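Local structure of subtilisin-like protein (Prochloron didemni, 3ZXY) at residues A[8-13]-A[220-225]; A[77-82]-A[98-103]; A[89-94]-A[152-157]; A[186-191]-A[246-251]. The protein probably cleaves peptide bonds as a serine endopeptidase of the subtilisin (S8) family, this chain being the protease domain of the longer PatA protein. The protein carries 1 engineered substitution. All coordinates share one frame; numbering follows the deposited sequence. Where two conformers were deposited one is given.

Contact 1 (A[8-13]-A[220-225]); sequences HNIRVA and VAALLL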
loop_
_atom_site.group_PDB
_atom_site.type_symbol
_atom_site.label_atom_id
_atom_site.label_comp_id
_atom_site.label_asym_id
_atom_site.label_seq_id
_atom_site.Cartn_x
_atom_site.Cartn_y
_atom_site.Cartn_z
ATOM N N HIS A 8 5.922 -6.241 -15.570
ATOM C CA HIS A 8 5.048 -7.352 -15.210
ATOM C C HIS A 8 5.718 -8.388 -14.346
ATOM O O HIS A 8 5.036 -9.207 -13.755
ATOM C CB HIS A 8 4.416 -7.985 -16.453
ATOM C CG HIS A 8 5.367 -8.796 -17.293
ATOM N ND1 HIS A 8 5.894 -8.334 -18.444
ATOM C CD2 HIS A 8 5.824 -10.113 -17.156
ATOM C CE1 HIS A 8 6.674 -9.285 -18.995
ATOM N NE2 HIS A 8 6.632 -10.367 -18.202
ATOM N N ASN A 9 7.046 -8.366 -14.249
ATOM C CA ASN A 9 7.774 -9.268 -13.347
ATOM C C ASN A 9 7.704 -8.866 -11.862
ATOM O O ASN A 9 8.107 -9.638 -10.990
ATOM C CB ASN A 9 9.237 -9.392 -13.775
ATOM C CG ASN A 9 9.389 -10.106 -15.099
ATOM O OD1 ASN A 9 9.914 -9.560 -16.072
ATOM N ND2 ASN A 9 8.915 -11.338 -15.147
ATOM N N ILE A 10 7.177 -7.678 -11.574
ATOM C CA ILE A 10 6.983 -7.226 -10.196
ATOM C C ILE A 10 5.547 -7.488 -9.780
ATOM O O ILE A 10 4.609 -7.068 -10.459
ATOM C CB ILE A 10 7.333 -5.728 -10.049
ATOM C CG1 ILE A 10 8.798 -5.522 -10.427
ATOM C CG2 ILE A 10 7.033 -5.213 -8.636
ATOM C CD1 ILE A 10 9.807 -6.342 -9.638
ATOM N N ARG A 11 5.389 -8.161 -8.645
ATOM C CA ARG A 11 4.082 -8.564 -8.129
ATOM C C ARG A 11 3.706 -7.760 -6.903
ATOM O O ARG A 11 4.455 -7.711 -5.926
ATOM C CB ARG A 11 4.095 -10.060 -7.808
ATOM C CG ARG A 11 4.307 -10.909 -9.052
ATOM C CD ARG A 11 4.611 -12.360 -8.728
ATOM N NE ARG A 11 5.990 -12.589 -8.280
ATOM C CZ ARG A 11 7.069 -12.709 -9.051
ATOM N NH1 ARG A 11 7.023 -12.612 -10.392
ATOM N NH2 ARG A 11 8.244 -12.939 -8.462
ATOM N N VAL A 12 2.541 -7.135 -6.977
ATOM C CA VAL A 12 2.018 -6.307 -5.896
ATOM C C VAL A 12 0.717 -6.948 -5.425
ATOM O O VAL A 12 -0.214 -7.111 -6.212
ATOM C CB VAL A 12 1.720 -4.882 -6.377
ATOM C CG1 VAL A 12 1.205 -4.023 -5.239
ATOM C CG2 VAL A 12 2.945 -4.270 -7.035
ATOM N N ALA A 13 0.668 -7.322 -4.153
ATOM C CA ALA A 13 -0.538 -7.903 -3.557
ATOM C C ALA A 13 -1.350 -6.824 -2.865
ATOM O O ALA A 13 -0.780 -5.960 -2.186
ATOM C CB ALA A 13 -0.172 -8.986 -2.570
ATOM N N VAL A 220 4.430 3.507 -6.112
ATOM C CA VAL A 220 5.763 4.074 -6.324
ATOM C C VAL A 220 6.846 3.028 -6.025
ATOM O O VAL A 220 7.832 2.902 -6.781
ATOM C CB VAL A 220 5.964 5.360 -5.511
ATOM C CG1 VAL A 220 7.431 5.798 -5.569
ATOM C CG2 VAL A 220 5.030 6.451 -6.028
ATOM N N ALA A 221 6.682 2.270 -4.943
ATOM C CA ALA A 221 7.620 1.188 -4.604
ATOM C C ALA A 221 7.713 0.190 -5.747
ATOM O O ALA A 221 8.798 -0.281 -6.081
ATOM C CB ALA A 221 7.235 0.492 -3.288
ATOM N N ALA A 222 6.577 -0.122 -6.363
ATOM C CA ALA A 222 6.554 -1.045 -7.483
ATOM C C ALA A 222 7.319 -0.486 -8.680
ATOM O O ALA A 222 8.038 -1.218 -9.349
ATOM C CB ALA A 222 5.115 -1.388 -7.853
ATOM N N LEU A 223 7.190 0.810 -8.940
ATOM C CA LEU A 223 7.949 1.453 -10.001
ATOM C C LEU A 223 9.449 1.442 -9.709
ATOM O O LEU A 223 10.244 1.268 -10.628
ATOM C CB LEU A 223 7.464 2.879 -10.247
ATOM C CG LEU A 223 6.025 2.994 -10.757
ATOM C CD1 LEU A 223 5.689 4.462 -10.939
ATOM C CD2 LEU A 223 5.828 2.233 -12.070
ATOM N N LEU A 224 9.832 1.621 -8.451
ATOM C CA LEU A 224 11.258 1.550 -8.093
ATOM C C LEU A 224 11.811 0.131 -8.280
ATOM O O LEU A 224 12.908 -0.047 -8.807
ATOM C CB LEU A 224 11.479 2.075 -6.676
ATOM C CG LEU A 224 11.298 3.590 -6.534
ATOM C CD1 LEU A 224 11.114 3.950 -5.061
ATOM C CD2 LEU A 224 12.492 4.342 -7.131
ATOM N N LEU A 225 11.063 -0.887 -7.874
ATOM C CA LEU A 225 11.449 -2.269 -8.170
ATOM C C LEU A 225 11.550 -2.517 -9.667
ATOM O O LEU A 225 12.440 -3.213 -10.128
ATOM C CB LEU A 225 10.464 -3.259 -7.546
ATOM C CG LEU A 225 10.428 -3.338 -6.029
ATOM C CD1 LEU A 225 9.232 -4.184 -5.595
ATOM C CD2 LEU A 225 11.729 -3.939 -5.517
#

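Contact 2 (A[77-82]-A[98-103]); sequences LIVPIF and IERAVN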
loop_
_atom_site.group_PDB
_atom_site.type_symbol
_atom_site.label_atom_id
_atom_site.label_comp_id
_atom_site.label_asym_id
_atom_site.label_seq_id
_atom_site.Cartn_x
_atom_site.Cartn_y
_atom_site.Cartn_z
ATOM N N LEU A 77 -1.849 -9.145 -7.366
ATOM C CA LEU A 77 -2.344 -10.299 -6.626
ATOM C C LEU A 77 -3.410 -9.792 -5.676
ATOM O O LEU A 77 -3.127 -9.029 -4.726
ATOM C CB LEU A 77 -1.223 -11.018 -5.871
ATOM C CG LEU A 77 -0.025 -11.501 -6.685
ATOM C CD1 LEU A 77 1.039 -12.042 -5.742
ATOM C CD2 LEU A 77 -0.453 -12.542 -7.722
ATOM N N ILE A 78 -4.657 -10.153 -5.952
ATOM C CA ILE A 78 -5.763 -9.677 -5.127
ATOM C C ILE A 78 -6.065 -10.735 -4.067
ATOM O O ILE A 78 -6.414 -11.868 -4.403
ATOM C CB ILE A 78 -7.039 -9.403 -5.951
ATOM C CG1 ILE A 78 -6.774 -8.449 -7.129
ATOM C CG2 ILE A 78 -8.147 -8.897 -5.046
ATOM C CD1 ILE A 78 -5.976 -7.221 -6.810
ATOM N N VAL A 79 -5.930 -10.356 -2.795
ATOM C CA VAL A 79 -6.072 -11.295 -1.678
ATOM C C VAL A 79 -7.113 -10.715 -0.728
ATOM O O VAL A 79 -6.778 -9.998 0.226
ATOM C CB VAL A 79 -4.721 -11.543 -0.952
ATOM C CG1 VAL A 79 -4.865 -12.626 0.124
ATOM C CG2 VAL A 79 -3.640 -11.942 -1.955
ATOM N N PRO A 80 -8.401 -10.993 -0.996
ATOM C CA PRO A 80 -9.407 -10.344 -0.158
ATOM C C PRO A 80 -9.407 -10.898 1.270
ATOM O O PRO A 80 -9.483 -12.119 1.494
ATOM C CB PRO A 80 -10.723 -10.593 -0.911
ATOM C CG PRO A 80 -10.315 -10.944 -2.291
ATOM C CD PRO A 80 -9.015 -11.681 -2.140
ATOM N N ILE A 81 -9.275 -9.976 2.220
ATOM C CA ILE A 81 -9.257 -10.293 3.635
ATOM C C ILE A 81 -10.347 -9.526 4.369
ATOM O O ILE A 81 -10.878 -10.036 5.347
ATOM C CB ILE A 81 -7.887 -10.008 4.293
ATOM C CG1 ILE A 81 -7.443 -8.554 4.079
ATOM C CG2 ILE A 81 -6.823 -10.934 3.717
ATOM C CD1 ILE A 81 -6.324 -8.095 4.997
ATOM N N PHE A 82 -10.682 -8.322 3.900
ATOM C CA PHE A 82 -11.738 -7.526 4.534
ATOM C C PHE A 82 -13.072 -7.974 3.952
ATOM O O PHE A 82 -13.143 -8.386 2.804
ATOM C CB PHE A 82 -11.573 -6.016 4.298
ATOM C CG PHE A 82 -10.246 -5.436 4.721
ATOM C CD1 PHE A 82 -9.518 -5.941 5.795
ATOM C CD2 PHE A 82 -9.756 -4.309 4.046
ATOM C CE1 PHE A 82 -8.289 -5.370 6.148
ATOM C CE2 PHE A 82 -8.545 -3.742 4.400
ATOM C CZ PHE A 82 -7.808 -4.283 5.443
ATOM N N ILE A 98 -1.372 -12.337 4.502
ATOM C CA ILE A 98 0.037 -12.023 4.286
ATOM C C ILE A 98 0.785 -13.281 3.830
ATOM O O ILE A 98 1.522 -13.251 2.847
ATOM C CB ILE A 98 0.675 -11.433 5.552
ATOM C CG1 ILE A 98 0.148 -10.014 5.806
ATOM C CG2 ILE A 98 2.196 -11.433 5.442
ATOM C CD1 ILE A 98 0.492 -9.455 7.175
ATOM N N GLU A 99 0.576 -14.398 4.518
ATOM C CA GLU A 99 1.235 -15.648 4.111
ATOM C C GLU A 99 0.806 -16.067 2.690
ATOM O O GLU A 99 1.634 -16.543 1.901
ATOM C CB GLU A 99 1.010 -16.733 5.195
ATOM C CG GLU A 99 1.603 -16.242 6.517
ATOM C CD GLU A 99 1.721 -17.242 7.645
ATOM O OE1 GLU A 99 1.416 -18.445 7.473
ATOM O OE2 GLU A 99 2.154 -16.784 8.739
ATOM N N ARG A 100 -0.469 -15.879 2.350
ATOM C CA ARG A 100 -0.977 -16.192 1.007
ATOM C C ARG A 100 -0.198 -15.391 -0.035
ATOM O O ARG A 100 0.235 -15.910 -1.058
ATOM C CB ARG A 100 -2.476 -15.841 0.916
ATOM C CG ARG A 100 -3.195 -16.295 -0.350
ATOM C CD ARG A 100 -3.592 -17.763 -0.289
ATOM N NE ARG A 100 -4.634 -18.121 -1.266
ATOM C CZ ARG A 100 -4.432 -18.603 -2.493
ATOM N NH1 ARG A 100 -3.213 -18.843 -2.962
ATOM N NH2 ARG A 100 -5.478 -18.869 -3.266
ATOM N N ALA A 101 -0.020 -14.108 0.249
ATOM C CA ALA A 101 0.676 -13.220 -0.674
ATOM C C ALA A 101 2.148 -13.569 -0.807
ATOM O O ALA A 101 2.669 -13.614 -1.913
ATOM C CB ALA A 101 0.532 -11.769 -0.233
ATOM N N VAL A 102 2.827 -13.797 0.313
ATOM C CA VAL A 102 4.240 -14.191 0.274
ATOM C C VAL A 102 4.402 -15.477 -0.548
ATOM O O VAL A 102 5.294 -15.589 -1.415
ATOM C CB VAL A 102 4.821 -14.403 1.691
ATOM C CG1 VAL A 102 6.213 -15.032 1.608
ATOM C CG2 VAL A 102 4.848 -13.100 2.480
ATOM N N ASN A 103 3.538 -16.462 -0.291
ATOM C CA ASN A 103 3.628 -17.739 -0.994
ATOM C C ASN A 103 3.337 -17.660 -2.492
ATOM O O ASN A 103 3.813 -18.501 -3.253
ATOM C CB ASN A 103 2.721 -18.769 -0.329
ATOM C CG ASN A 103 3.232 -19.179 1.034
ATOM O OD1 ASN A 103 4.440 -19.199 1.275
ATOM N ND2 ASN A 103 2.323 -19.550 1.920
#

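Contact 3 (A[89-94]-A[152-157]); sequences ITQLDL and LHVPAA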
loop_
_atom_site.group_PDB
_atom_site.type_symbol
_atom_site.label_atom_id
_atom_site.label_comp_id
_atom_site.label_asym_id
_atom_site.label_seq_id
_atom_site.Cartn_x
_atom_site.Cartn_y
_atom_site.Cartn_z
ATOM N N ILE A 89 -12.581 -8.260 10.815
ATOM C CA ILE A 89 -11.620 -9.352 10.655
ATOM C C ILE A 89 -10.525 -9.178 11.705
ATOM O O ILE A 89 -10.385 -8.109 12.294
ATOM C CB ILE A 89 -11.074 -9.453 9.216
ATOM C CG1 ILE A 89 -10.137 -8.288 8.888
ATOM C CG2 ILE A 89 -12.251 -9.521 8.243
ATOM C CD1 ILE A 89 -8.796 -8.732 8.342
ATOM N N THR A 90 -9.799 -10.259 11.974
ATOM C CA THR A 90 -8.838 -10.305 13.070
ATOM C C THR A 90 -7.405 -10.187 12.558
ATOM O O THR A 90 -7.140 -10.261 11.356
ATOM C CB THR A 90 -8.942 -11.634 13.824
ATOM O OG1 THR A 90 -8.626 -12.716 12.940
ATOM C CG2 THR A 90 -10.362 -11.849 14.400
ATOM N N GLN A 91 -6.478 -10.008 13.491
ATOM C CA GLN A 91 -5.057 -10.020 13.143
ATOM C C GLN A 91 -4.640 -11.374 12.574
ATOM O O GLN A 91 -3.733 -11.433 11.748
ATOM C CB GLN A 91 -4.206 -9.656 14.357
ATOM C CG GLN A 91 -4.350 -8.197 14.746
ATOM C CD GLN A 91 -3.398 -7.788 15.853
ATOM O OE1 GLN A 91 -2.298 -8.349 15.985
ATOM N NE2 GLN A 91 -3.821 -6.831 16.673
ATOM N N LEU A 92 -5.293 -12.447 12.994
ATOM C CA LEU A 92 -5.037 -13.771 12.430
ATOM C C LEU A 92 -5.471 -13.836 10.964
ATOM O O LEU A 92 -4.775 -14.419 10.134
ATOM C CB LEU A 92 -5.735 -14.873 13.243
ATOM C CG LEU A 92 -5.666 -16.304 12.679
ATOM C CD1 LEU A 92 -4.216 -16.764 12.505
ATOM C CD2 LEU A 92 -6.443 -17.298 13.537
ATOM N N ASP A 93 -6.616 -13.234 10.645
ATOM C CA ASP A 93 -7.083 -13.162 9.252
ATOM C C ASP A 93 -6.090 -12.386 8.382
ATOM O O ASP A 93 -5.833 -12.741 7.234
ATOM C CB ASP A 93 -8.458 -12.482 9.148
ATOM C CG ASP A 93 -9.564 -13.253 9.843
ATOM O OD1 ASP A 93 -9.568 -14.516 9.844
ATOM O OD2 ASP A 93 -10.471 -12.583 10.397
ATOM N N LEU A 94 -5.577 -11.290 8.918
ATOM C CA LEU A 94 -4.528 -10.506 8.252
ATOM C C LEU A 94 -3.309 -11.369 8.022
ATOM O O LEU A 94 -2.735 -11.374 6.928
ATOM C CB LEU A 94 -4.091 -9.289 9.083
ATOM C CG LEU A 94 -4.881 -7.988 9.006
ATOM C CD1 LEU A 94 -4.283 -6.952 9.951
ATOM C CD2 LEU A 94 -4.864 -7.503 7.574
ATOM N N LEU A 152 -0.208 4.357 17.364
ATOM C CA LEU A 152 0.244 3.410 16.349
ATOM C C LEU A 152 -0.815 2.367 16.015
ATOM O O LEU A 152 -1.461 1.837 16.938
ATOM C CB LEU A 152 1.470 2.676 16.895
ATOM C CG LEU A 152 2.688 3.505 17.303
ATOM C CD1 LEU A 152 3.701 2.675 18.096
ATOM C CD2 LEU A 152 3.315 4.138 16.063
ATOM N N HIS A 153 -0.928 2.034 14.736
ATOM C CA HIS A 153 -1.673 0.868 14.269
ATOM C C HIS A 153 -0.671 -0.218 13.924
ATOM O O HIS A 153 0.470 0.063 13.556
ATOM C CB HIS A 153 -2.475 1.175 13.002
ATOM C CG HIS A 153 -3.763 1.926 13.237
ATOM N ND1 HIS A 153 -4.828 1.800 12.411
ATOM C CD2 HIS A 153 -4.124 2.829 14.215
ATOM C CE1 HIS A 153 -5.816 2.606 12.838
ATOM N NE2 HIS A 153 -5.412 3.205 13.963
ATOM N N VAL A 154 -1.125 -1.457 14.040
ATOM C CA VAL A 154 -0.457 -2.608 13.462
ATOM C C VAL A 154 -1.283 -3.082 12.269
ATOM O O VAL A 154 -2.525 -3.053 12.300
ATOM C CB VAL A 154 -0.231 -3.725 14.509
ATOM C CG1 VAL A 154 0.716 -3.235 15.598
ATOM C CG2 VAL A 154 -1.541 -4.242 15.115
ATOM N N PRO A 155 -0.615 -3.534 11.205
ATOM C CA PRO A 155 0.823 -3.804 11.079
ATOM C C PRO A 155 1.752 -2.633 10.782
ATOM O O PRO A 155 2.966 -2.839 10.720
ATOM C CB PRO A 155 0.866 -4.807 9.931
ATOM C CG PRO A 155 -0.274 -4.439 9.072
ATOM C CD PRO A 155 -1.357 -4.049 10.037
ATOM N N ALA A 156 1.228 -1.436 10.583
ATOM C CA ALA A 156 2.076 -0.292 10.234
ATOM C C ALA A 156 3.289 -0.101 11.149
ATOM O O ALA A 156 4.345 0.316 10.664
ATOM C CB ALA A 156 1.255 0.981 10.194
ATOM N N ALA A 157 3.148 -0.363 12.449
ATOM C CA ALA A 157 4.212 -0.159 13.429
ATOM C C ALA A 157 5.222 -1.312 13.565
ATOM O O ALA A 157 6.173 -1.237 14.364
ATOM C CB ALA A 157 3.602 0.150 14.807
#

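Contact 4 (A[186-191]-A[246-251]); sequences QGILAP and QSALPC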
loop_
_atom_site.group_PDB
_atom_site.type_symbol
_atom_site.label_atom_id
_atom_site.label_comp_id
_atom_site.label_asym_id
_atom_site.label_seq_id
_atom_site.Cartn_x
_atom_site.Cartn_y
_atom_site.Cartn_z
ATOM N N GLN A 186 9.873 4.897 10.476
ATOM C CA GLN A 186 9.479 4.065 9.340
ATOM C C GLN A 186 8.226 4.511 8.614
ATOM O O GLN A 186 7.670 3.753 7.807
ATOM C CB GLN A 186 9.387 2.596 9.754
ATOM C CG GLN A 186 8.227 2.236 10.667
ATOM C CD GLN A 186 8.312 0.802 11.153
ATOM O OE1 GLN A 186 9.390 0.349 11.555
ATOM N NE2 GLN A 186 7.194 0.099 11.146
ATOM N N GLY A 187 7.779 5.733 8.876
ATOM C CA GLY A 187 6.593 6.255 8.216
ATOM C C GLY A 187 6.922 7.394 7.267
ATOM O O GLY A 187 7.828 8.175 7.513
ATOM N N ILE A 188 6.158 7.474 6.182
ATOM C CA ILE A 188 6.242 8.595 5.270
ATOM C C ILE A 188 4.844 9.114 4.971
ATOM O O ILE A 188 3.877 8.366 5.048
ATOM C CB ILE A 188 7.010 8.258 3.963
ATOM C CG1 ILE A 188 6.347 7.145 3.184
ATOM C CG2 ILE A 188 8.481 8.001 4.287
ATOM C CD1 ILE A 188 7.012 7.020 1.810
ATOM N N LEU A 189 4.768 10.384 4.630
ATOM C CA LEU A 189 3.496 10.990 4.229
ATOM C C LEU A 189 3.314 10.890 2.728
ATOM O O LEU A 189 4.229 11.198 1.946
ATOM C CB LEU A 189 3.432 12.468 4.634
ATOM C CG LEU A 189 3.480 12.810 6.123
ATOM C CD1 LEU A 189 3.503 14.324 6.311
ATOM C CD2 LEU A 189 2.284 12.194 6.863
ATOM N N ALA A 190 2.111 10.525 2.305
ATOM C CA ALA A 190 1.784 10.519 0.887
ATOM C C ALA A 190 0.429 11.195 0.711
ATOM O O ALA A 190 -0.309 11.394 1.677
ATOM C CB ALA A 190 1.790 9.096 0.322
ATOM N N PRO A 191 0.087 11.591 -0.523
ATOM C CA PRO A 191 -1.173 12.290 -0.714
ATOM C C PRO A 191 -2.338 11.447 -0.233
ATOM O O PRO A 191 -2.429 10.271 -0.590
ATOM C CB PRO A 191 -1.232 12.493 -2.235
ATOM C CG PRO A 191 0.183 12.525 -2.638
ATOM C CD PRO A 191 0.884 11.532 -1.760
ATOM N N GLN A 246 14.905 7.465 2.914
ATOM C CA GLN A 246 16.049 8.370 2.858
ATOM C C GLN A 246 15.781 9.636 2.062
ATOM O O GLN A 246 16.255 10.718 2.424
ATOM C CB GLN A 246 17.261 7.663 2.260
ATOM C CG GLN A 246 18.478 8.561 2.253
ATOM C CD GLN A 246 19.778 7.806 2.250
ATOM O OE1 GLN A 246 20.624 8.025 1.382
ATOM N NE2 GLN A 246 19.978 6.961 3.262
ATOM N N SER A 247 15.014 9.492 0.988
ATOM C CA SER A 247 14.707 10.601 0.103
ATOM C C SER A 247 13.510 11.433 0.571
ATOM O O SER A 247 13.271 12.512 0.039
ATOM C CB SER A 247 14.479 10.110 -1.327
ATOM O OG SER A 247 13.388 9.211 -1.407
ATOM N N ALA A 248 12.807 10.989 1.609
ATOM C CA ALA A 248 11.645 11.733 2.083
ATOM C C ALA A 248 12.030 13.168 2.481
ATOM O O ALA A 248 13.114 13.431 3.043
ATOM C CB ALA A 248 11.011 11.010 3.271
ATOM N N LEU A 249 11.143 14.114 2.188
ATOM C CA LEU A 249 11.438 15.528 2.381
ATOM C C LEU A 249 10.878 16.083 3.683
ATOM O O LEU A 249 9.765 15.765 4.065
ATOM C CB LEU A 249 10.861 16.325 1.222
ATOM C CG LEU A 249 11.524 16.076 -0.128
ATOM C CD1 LEU A 249 10.572 16.485 -1.247
ATOM C CD2 LEU A 249 12.854 16.810 -0.177
ATOM N N PRO A 250 11.645 16.955 4.361
ATOM C CA PRO A 250 11.109 17.694 5.529
ATOM C C PRO A 250 9.864 18.523 5.237
ATOM O O PRO A 250 9.597 18.886 4.088
ATOM C CB PRO A 250 12.255 18.632 5.911
ATOM C CG PRO A 250 13.478 18.013 5.346
ATOM C CD PRO A 250 13.072 17.239 4.130
ATOM N N CYS A 251 9.101 18.813 6.287
ATOM C CA CYS A 251 7.891 19.625 6.164
ATOM C C CYS A 251 8.211 21.095 6.404
ATOM O O CYS A 251 9.117 21.420 7.174
ATOM C CB CYS A 251 6.821 19.146 7.149
ATOM S SG CYS A 251 6.118 17.543 6.714
#

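Contact 1 (A[8-13]-A[220-225])
I10 and A222 mark the closest backbone approach, CA to CA 6.8 Å, where the chain entering parallel strand 11-16 runs beside helix 210-230. Along the strand side I10 and V12 both turn toward the helix while R11 between them turns away, the usual alternation; from the helix A222 and L225, three residues apart on one face, look back. The branched I10 straddles L225. With CG1 beside its own backbone N (chi1 -61°), CD1 reaches L225 CB at 3.8 Å, and the other branch, CG2, meets L225 CD1 at 3.9 Å, the two side chains crossing at about a right angle. I10 CG2 also lies 4.3 Å from A222 CB. Two residues further along the strand, V12 brings CG2 to 3.7 Å from A222 CB, and the small alanine lets the valine come close to the helix. An alanine at I10 is likely to leave L225 without its partner across the contact and to open a gap beside A222. Backbone hydrogen bonds of I10 and V12 with R75 tie this chain to neighbouring strand 75-80, and P235, H107 and I108 complete the surroundings of I10 and L225. The first turn of helix 210-230 holds A211, the engineered alanine at a predicted charge-relay position, and V12 leads along its strand to D16, the predicted triad aspartate. All four touching side chains are buried and apolar and no hydrogen bond crosses, so this contact rests on apolar packing and the exclusion of water.

Contact 2 (A[77-82]-A[98-103])
V79 and R100 meet in a strand-to-helix packing contact within a beta-alpha-beta crossover: strand 75-80 leads through helix 91-103 to strand 108-111. The two strands belong to the parallel sheet of the subtilisin fold, with strand 11-16 between them, and the helix packs on it. The helix therefore has to pass over strand 11-16, and A101, small enough to sit close, faces A13 there as well as V79. The backbones come nearest between V79 and A101, 7.1 Å from CA to CA. Beta-branched valine suits a strand, and here its two methyls divide the work. CG1, anti to the backbone N (chi1 -175°), takes the arginine, while V79 CG2 stands 4.5 Å from A101 CB. R100 uses its aliphatic stem for this: its CB lies 4.1 Å from V79 CG1, and beyond CG the chain bends (chi2 81°), carrying the guanidinium off the valine. That polar end is held elsewhere, NH2 bonding to P35 O, with L34 and T36 touching the side chain too. Arginine is a fitting choice at a partly exposed margin, since its methylenes can cover an apolar residue while the charged group finds a carbonyl. V79 in turn lies about 8 Å, side chain to side chain, from D16, the predicted charge-relay aspartate, which ends the neighbouring strand 11-16. On the other flank I98 and V102 turn away from strand 75-80 toward helix 124-135, packing on C133. Two residues before V79 the fit is looser: L77 CD1 comes no nearer to A101 O than 4.4 Å.

Contact 3 (A[89-94]-A[152-157])
Q91 reaches across to V154 with the amide end of its side chain. Its CB is still 6.1 Å from V154 CG2. Q91 CG, placed beside the backbone N (chi1 -70°), lies 4.9 Å from V154 CG2, and because the chain stays extended past CG (chi2 -174°) the tip arrives at the valine. There Q91 CD lies 4.1 Å and NE2 3.8 Å from V154 CG2, a van der Waals contact in which the two side chains cross at about a right angle. Both ends of the amide are satisfied by other partners, OE1 with D123 N and NE2 with E115 OE1, which fixes its rotation; glutamine suits a buried place where a donor and an acceptor must both be served. One turn on, L94, in one of its two conformers, sets CD1 4.1 Å from P155 CD. The peptide before P155 is cis, a familiar feature at this place in subtilisins. The helix itself starts with a capping box: T90 OG1 accepts from D93 N, and D93 OD2 is met by T90 N at 2.9 Å, nearly straight (170°) though above the carboxylate plane, while OD1 forms a salt bridge with R96. The N-terminal end of helix 91-103 thus lies against strand 152-154, whose antiparallel partner 115-117 supplies E115, with helix 124-135 touching Q91 through L126.

Contact 4 (A[186-191]-A[246-251])
I188 and L189 make two separate apolar contacts with the chain that leaves helix 237-247. I188 puts CG2 4.1 Å from A248 CB. Its chi1 of 61° sends the longer CG1 branch between backbone N and carbonyl carbon, and the CG2 methyl is left to face the alanine; the single methyl of A248 lets the chain pass close, 7.0 Å between I188 CA and A248 CA. L189, the next residue, points to a different face of the strand, where CD1 reaches C251 SG at 4.2 Å. Both can turn toward the same segment because residues 246-251 bend round the strand. This strand, 187-191, is one of the two outermost strands of the seven-stranded parallel sheet of the subtilisin fold, so one of its sides has no further strand of that sheet. Branched aliphatic residues fit such a strand, and I188 also touches V217 of helix 210-230 and L245 of helix 237-247.

The covalent part is the disulfide from C251 to C262, which ties residues 246-251 to the chain beyond 252-258, a part not modelled. Hydrogen bonds belong to the surroundings rather than to the contact: G187 pairs through its backbone with A264 and L189 with G265, while I188 pairs with A163 and G165 of strand 162-167. At the end of the helix S247 OG bonds to L243 O, and S247 O receives the amide of N268.

All four contacts lie in one subtilase domain around its parallel sheet. Contacts 1 and 2 meet on neighbouring strands 11-16 and 75-80, about 16 Å between centres, joined by a probable hydrogen bond from L77 N to V12 O. Contacts 2 and 3 share helix 91-103, about 14 Å between centres. Contact 3 reaches contact 4, centres about 22 Å apart, through Q186, whose NE2 probably bonds A156 O. Contact 4 stands at the far edge strand, its centre about 27 Å from that of contact 2. Along the sequence contacts 2 and 3 interleave, both close before contact 4 opens, and contact 1 encloses 2 and 3 and alternates with 4; contacts 1 to 3 lie nearer the predicted charge-relay residues.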